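Local coordinates for putative glyoxalase (Bacillus halodurans C-125, PDB 3CT8), which binds zinc and is probably a glyoxalase-type lyase of the vicinal oxygen chelate superfamily, its exact substrate being unknown, at residues Gly125-Cys133 against Arg138-Pro146. Numbering follows the deposited sequence. Where two conformers were deposited one is given.
With ZN (zinc ion), chain B.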
ATOM      1  N   GLY A 125     -10.508   5.801 -17.611  1.00 62.17           N
ATOM      2  CA  GLY A 125     -11.914   5.830 -18.032  1.00 62.54           C
ATOM      3  C   GLY A 125     -12.453   7.264 -18.134  1.00 62.39           C
ATOM      4  O   GLY A 125     -11.898   8.190 -17.511  1.00 60.86           O
ATOM      5  N   PRO A 126     -13.556   7.452 -18.884  1.00 62.11           N
ATOM      6  CA  PRO A 126     -14.199   8.722 -19.154  1.00 61.39           C
ATOM      7  C   PRO A 126     -14.686   9.455 -17.933  1.00 62.46           C
ATOM      8  O   PRO A 126     -14.852  10.681 -17.949  1.00 63.06           O
ATOM      9  CB  PRO A 126     -15.395   8.316 -20.011  1.00 61.92           C
ATOM     10  CG  PRO A 126     -15.682   6.960 -19.628  1.00 59.64           C
ATOM     11  CD  PRO A 126     -14.346   6.348 -19.452  1.00 62.77           C
ATOM     12  N   ASN A 127     -14.934   8.715 -16.876  1.00 63.34           N
ATOM     13  CA  ASN A 127     -15.398   9.341 -15.648  1.00 63.46           C
ATOM     14  C   ASN A 127     -14.380   9.212 -14.527  1.00 62.74           C
ATOM     15  O   ASN A 127     -14.713   9.369 -13.342  1.00 62.31           O
ATOM     16  CB  ASN A 127     -16.773   8.858 -15.240  1.00 64.60           C
ATOM     17  CG  ASN A 127     -17.857   9.366 -16.178  1.00 72.45           C
ATOM     18  OD1 ASN A 127     -17.770   9.215 -17.404  1.00 80.65           O
ATOM     19  ND2 ASN A 127     -18.905   9.961 -15.597  1.00 79.96           N
ATOM     20  N   HIS A 128     -13.130   8.986 -14.945  1.00 59.90           N
ATOM     21  CA  HIS A 128     -11.994   8.848 -14.006  1.00 58.02           C
ATOM     22  C   HIS A 128     -10.893   9.850 -14.379  1.00 55.45           C
ATOM     23  O   HIS A 128     -10.084   9.607 -15.250  1.00 55.55           O
ATOM     24  CB  HIS A 128     -11.485   7.409 -14.031  1.00 57.09           C
ATOM     25  CG  HIS A 128     -10.494   7.095 -12.959  1.00 59.64           C
ATOM     26  ND1 HIS A 128     -10.871   6.608 -11.730  1.00 55.74           N
ATOM     27  CD2 HIS A 128      -9.144   7.179 -12.933  1.00 56.70           C
ATOM     28  CE1 HIS A 128      -9.793   6.403 -10.993  1.00 55.68           C
ATOM     29  NE2 HIS A 128      -8.735   6.755 -11.695  1.00 51.81           N
ATOM     30  N   TYR A 129     -10.887  10.985 -13.697  1.00 53.73           N
ATOM     31  CA  TYR A 129      -9.921  12.073 -13.974  1.00 51.84           C
ATOM     32  C   TYR A 129      -8.695  11.955 -13.056  1.00 50.35           C
ATOM     33  O   TYR A 129      -8.764  12.212 -11.841  1.00 47.93           O
ATOM     34  CB  TYR A 129     -10.613  13.435 -13.804  1.00 51.45           C
ATOM     35  CG  TYR A 129      -9.882  14.597 -14.449  1.00 50.59           C
ATOM     36  CD1 TYR A 129      -8.757  15.163 -13.860  1.00 53.70           C
ATOM     37  CD2 TYR A 129     -10.355  15.156 -15.624  1.00 52.41           C
ATOM     38  CE1 TYR A 129      -8.095  16.248 -14.446  1.00 49.31           C
ATOM     39  CE2 TYR A 129      -9.705  16.235 -16.233  1.00 52.29           C
ATOM     40  CZ  TYR A 129      -8.574  16.768 -15.638  1.00 53.13           C
ATOM     41  OH  TYR A 129      -7.939  17.830 -16.234  1.00 48.47           O
ATOM     42  N   ALA A 130      -7.579  11.563 -13.676  1.00 50.35           N
ATOM     43  CA  ALA A 130      -6.308  11.315 -12.966  1.00 48.90           C
ATOM     44  C   ALA A 130      -5.017  11.309 -13.766  1.00 50.20           C
ATOM     45  O   ALA A 130      -4.991  11.184 -14.995  1.00 53.41           O
ATOM     46  CB  ALA A 130      -6.401   9.985 -12.255  1.00 44.65           C
ATOM     47  N   VAL A 131      -3.933  11.490 -13.020  1.00 48.88           N
ATOM     48  CA  VAL A 131      -2.588  11.415 -13.599  1.00 47.67           C
ATOM     49  C   VAL A 131      -1.936  10.186 -13.057  1.00 47.28           C
ATOM     50  O   VAL A 131      -2.026   9.876 -11.866  1.00 48.82           O
ATOM     51  CB  VAL A 131      -1.662  12.635 -13.327  1.00 48.02           C
ATOM     52  CG1 VAL A 131      -1.508  12.989 -11.825  1.00 50.15           C
ATOM     53  CG2 VAL A 131      -0.284  12.409 -13.988  1.00 46.11           C
ATOM     54  N   PHE A 132      -1.325   9.454 -13.961  1.00 47.18           N
ATOM     55  CA  PHE A 132      -0.585   8.259 -13.658  1.00 49.16           C
ATOM     56  C   PHE A 132       0.880   8.542 -13.977  1.00 50.83           C
ATOM     57  O   PHE A 132       1.231   9.079 -15.058  1.00 47.33           O
ATOM     58  CB  PHE A 132      -1.087   7.076 -14.472  1.00 50.77           C
ATOM     59  CG  PHE A 132      -2.476   6.599 -14.101  1.00 52.79           C
ATOM     60  CD1 PHE A 132      -3.599   7.107 -14.704  1.00 51.54           C
ATOM     61  CD2 PHE A 132      -2.641   5.580 -13.185  1.00 58.00           C
ATOM     62  CE1 PHE A 132      -4.875   6.645 -14.359  1.00 48.14           C
ATOM     63  CE2 PHE A 132      -3.911   5.124 -12.857  1.00 54.20           C
ATOM     64  CZ  PHE A 132      -5.017   5.659 -13.466  1.00 47.17           C
ATOM     65  N   CYS A 133       1.739   8.173 -13.026  1.00 50.94           N
ATOM     66  CA  CYS A 133       3.180   8.400 -13.173  1.00 49.49           C
ATOM     67  C   CYS A 133       3.999   7.304 -12.507  1.00 48.79           C
ATOM     68  O   CYS A 133       3.461   6.326 -11.966  1.00 47.39           O
ATOM     69  CB  CYS A 133       3.576   9.760 -12.590  1.00 50.71           C
ATOM     70  SG  CYS A 133       3.453   9.909 -10.760  1.00 52.73           S
ATOM     71  N   ARG A 138       9.925   2.743 -10.425  1.00 50.92           N
ATOM     72  CA  ARG A 138       8.996   2.224 -11.426  1.00 51.94           C
ATOM     73  C   ARG A 138       7.678   1.780 -10.758  1.00 51.47           C
ATOM     74  O   ARG A 138       6.852   1.058 -11.322  1.00 51.09           O
ATOM     75  CB  ARG A 138       9.554   1.122 -12.305  1.00 52.25           C
ATOM     76  CG  ARG A 138      10.272   1.623 -13.541  1.00 58.55           C
ATOM     77  CD  ARG A 138      11.746   1.511 -13.508  1.00 65.49           C
ATOM     78  NE  ARG A 138      12.221   0.239 -14.096  1.00 69.72           N
ATOM     79  CZ  ARG A 138      12.396  -0.903 -13.434  1.00 72.68           C
ATOM     80  NH1 ARG A 138      12.135  -0.974 -12.128  1.00 77.59           N
ATOM     81  NH2 ARG A 138      12.828  -1.977 -14.076  1.00 71.27           N
ATOM     82  N   ILE A 139       7.491   2.206  -9.521  1.00 51.00           N
ATOM     83  CA  ILE A 139       6.223   1.931  -8.871  1.00 48.74           C
ATOM     84  C   ILE A 139       5.266   2.941  -9.503  1.00 50.06           C
ATOM     85  O   ILE A 139       5.593   4.135  -9.670  1.00 50.26           O
ATOM     86  CB  ILE A 139       6.290   2.123  -7.344  1.00 49.90           C
ATOM     87  CG1 ILE A 139       7.190   1.036  -6.699  1.00 49.89           C
ATOM     88  CG2 ILE A 139       4.866   2.068  -6.753  1.00 50.73           C
ATOM     89  CD1 ILE A 139       7.531   1.277  -5.199  1.00 47.27           C
ATOM     90  N   LYS A 140       4.101   2.449  -9.900  1.00 50.50           N
ATOM     91  CA  LYS A 140       3.054   3.287 -10.505  1.00 51.08           C
ATOM     92  C   LYS A 140       2.323   4.072  -9.408  1.00 50.06           C
ATOM     93  O   LYS A 140       1.978   3.531  -8.344  1.00 48.12           O
ATOM     94  CB  LYS A 140       2.087   2.460 -11.393  1.00 51.16           C
ATOM     95  CG  LYS A 140       1.034   3.308 -12.112  1.00 52.08           C
ATOM     96  CD  LYS A 140       0.274   2.556 -13.185  1.00 53.27           C
ATOM     97  CE  LYS A 140      -0.652   1.479 -12.681  1.00 54.45           C
ATOM     98  NZ  LYS A 140      -1.410   0.752 -13.805  1.00 49.14           N
ATOM     99  N   VAL A 141       2.162   5.368  -9.677  1.00 48.92           N
ATOM    100  CA  VAL A 141       1.550   6.310  -8.776  1.00 47.51           C
ATOM    101  C   VAL A 141       0.469   7.092  -9.493  1.00 48.41           C
ATOM    102  O   VAL A 141       0.675   7.605 -10.589  1.00 49.02           O
ATOM    103  CB  VAL A 141       2.585   7.315  -8.216  1.00 47.93           C
ATOM    104  CG1 VAL A 141       1.928   8.198  -7.170  1.00 49.05           C
ATOM    105  CG2 VAL A 141       3.738   6.605  -7.574  1.00 47.05           C
ATOM    106  N   GLU A 142      -0.674   7.157  -8.823  1.00 47.56           N
ATOM    107  CA  GLU A 142      -1.895   7.826  -9.300  1.00 50.23           C
ATOM    108  C   GLU A 142      -2.473   8.846  -8.321  1.00 50.72           C
ATOM    109  O   GLU A 142      -2.503   8.646  -7.098  1.00 51.17           O
ATOM    110  CB  GLU A 142      -2.960   6.736  -9.578  1.00 48.74           C
ATOM    111  CG  GLU A 142      -4.341   7.183 -10.038  1.00 49.27           C
ATOM    112  CD  GLU A 142      -5.308   5.988 -10.053  1.00 50.35           C
ATOM    113  OE1 GLU A 142      -4.781   4.842  -9.947  1.00 46.15           O
ATOM    114  OE2 GLU A 142      -6.551   6.159 -10.134  1.00 53.35           O
ATOM    115  N   ILE A 143      -2.901   9.963  -8.894  1.00 51.71           N
ATOM    116  CA  ILE A 143      -3.577  11.057  -8.132  1.00 51.00           C
ATOM    117  C   ILE A 143      -4.915  11.259  -8.863  1.00 48.74           C
ATOM    118  O   ILE A 143      -4.956  11.604 -10.040  1.00 47.67           O
ATOM    119  CB  ILE A 143      -2.744  12.352  -7.935  1.00 50.31           C
ATOM    120  CG1 ILE A 143      -1.413  12.028  -7.269  1.00 52.43           C
ATOM    121  CG2 ILE A 143      -3.484  13.322  -7.079  1.00 49.73           C
ATOM    122  CD1 ILE A 143      -0.395  11.493  -8.262  1.00 57.04           C
ATOM    123  N   VAL A 144      -5.997  11.086  -8.120  1.00 48.91           N
ATOM    124  CA  VAL A 144      -7.330  11.174  -8.727  0.50 50.68           C
ATOM    125  C   VAL A 144      -8.241  12.264  -8.171  1.00 51.54           C
ATOM    126  O   VAL A 144      -8.369  12.492  -6.947  1.00 51.32           O
ATOM    127  CB  VAL A 144      -8.025   9.776  -8.784  0.50 50.72           C
ATOM    128  CG1 VAL A 144      -7.837   9.000  -7.486  0.50 51.63           C
ATOM    129  CG2 VAL A 144      -9.490   9.897  -9.164  0.50 49.91           C
ATOM    130  N   ALA A 145      -8.862  12.936  -9.132  1.00 51.17           N
ATOM    131  CA  ALA A 145      -9.775  14.028  -8.847  1.00 51.66           C
ATOM    132  C   ALA A 145     -11.124  13.462  -8.379  1.00 53.87           C
ATOM    133  O   ALA A 145     -11.551  12.366  -8.772  1.00 54.46           O
ATOM    134  CB  ALA A 145      -9.993  14.925 -10.116  1.00 52.06           C
ATOM    135  N   PRO A 146     -11.825  14.223  -7.548  1.00 53.45           N
ATOM    136  CA  PRO A 146     -13.107  13.758  -7.098  1.00 53.06           C
ATOM    137  C   PRO A 146     -14.149  14.055  -8.146  1.00 52.51           C
ATOM    138  O   PRO A 146     -15.242  13.526  -8.036  1.00 51.63           O
ATOM    139  CB  PRO A 146     -13.371  14.605  -5.856  1.00 54.66           C
ATOM    140  CG  PRO A 146     -12.583  15.888  -6.091  1.00 56.81           C
ATOM    141  CD  PRO A 146     -11.408  15.489  -6.931  1.00 54.51           C
ATOM    142  OXT PRO A 146     -13.918  14.806  -9.107  1.00 50.42           O
TER
HETATM  143 ZN    ZN B 128      -5.756   2.973  -9.683  1.00 53.04          ZN
HETATM  144  O   HOH W   1     -12.156  11.374 -11.193  1.00 61.50           O
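The antiparallel beta hairpin of strands 130-134 and 140-144 carries a zinc ligand, Glu142, flanked by Phe132 and His128 of the partner strand and the turn before it. Glu142 OE1 binds the zinc ion at 2.1 Å, while OE2 accepts a hydrogen bond from His128 NE2 at 2.7 Å. OE2 lies almost in the imidazole plane, and the N-H meets it on the anti side, 30° out of the carboxylate plane, at an N-H...O angle of 149°. With one oxygen on the metal and the other on a histidine, the carboxylate is restrained from rotating, a clear case of a second-shell residue positioning a first-shell ligand. Phe132 and Glu142 face each other across the strands as a non-hydrogen-bonded pair. Their side chains lie side by side, and with its CG anti to the backbone N (chi1 178°) and the chain extended beyond it, Glu142 lays CG over the phenyl face, 3.9 Å from the centroid.

Paired modules of the vicinal oxygen chelate fold build their metal sites from such strands: here His89 of the adjacent parallel strand 86-93 and His23 of the second subunit also bind the zinc, which places the site at the dimer interface. Backbone bonds in both directions join Val131 to Ile143 and Cys133 to Val141, whose side chains turn to the face opposite the zinc. There Val131 CG1 meets Ile143 CD1 at 4.0 Å, both side chains touching helix 97-110, and Cys133 SG lies 3.7 Å from Val141 CB, this pair touching helix 31-44. Ala145 N donates to Tyr129 O at 2.8 Å, and a water accepts from Tyr129 N and donates to Ala145 O.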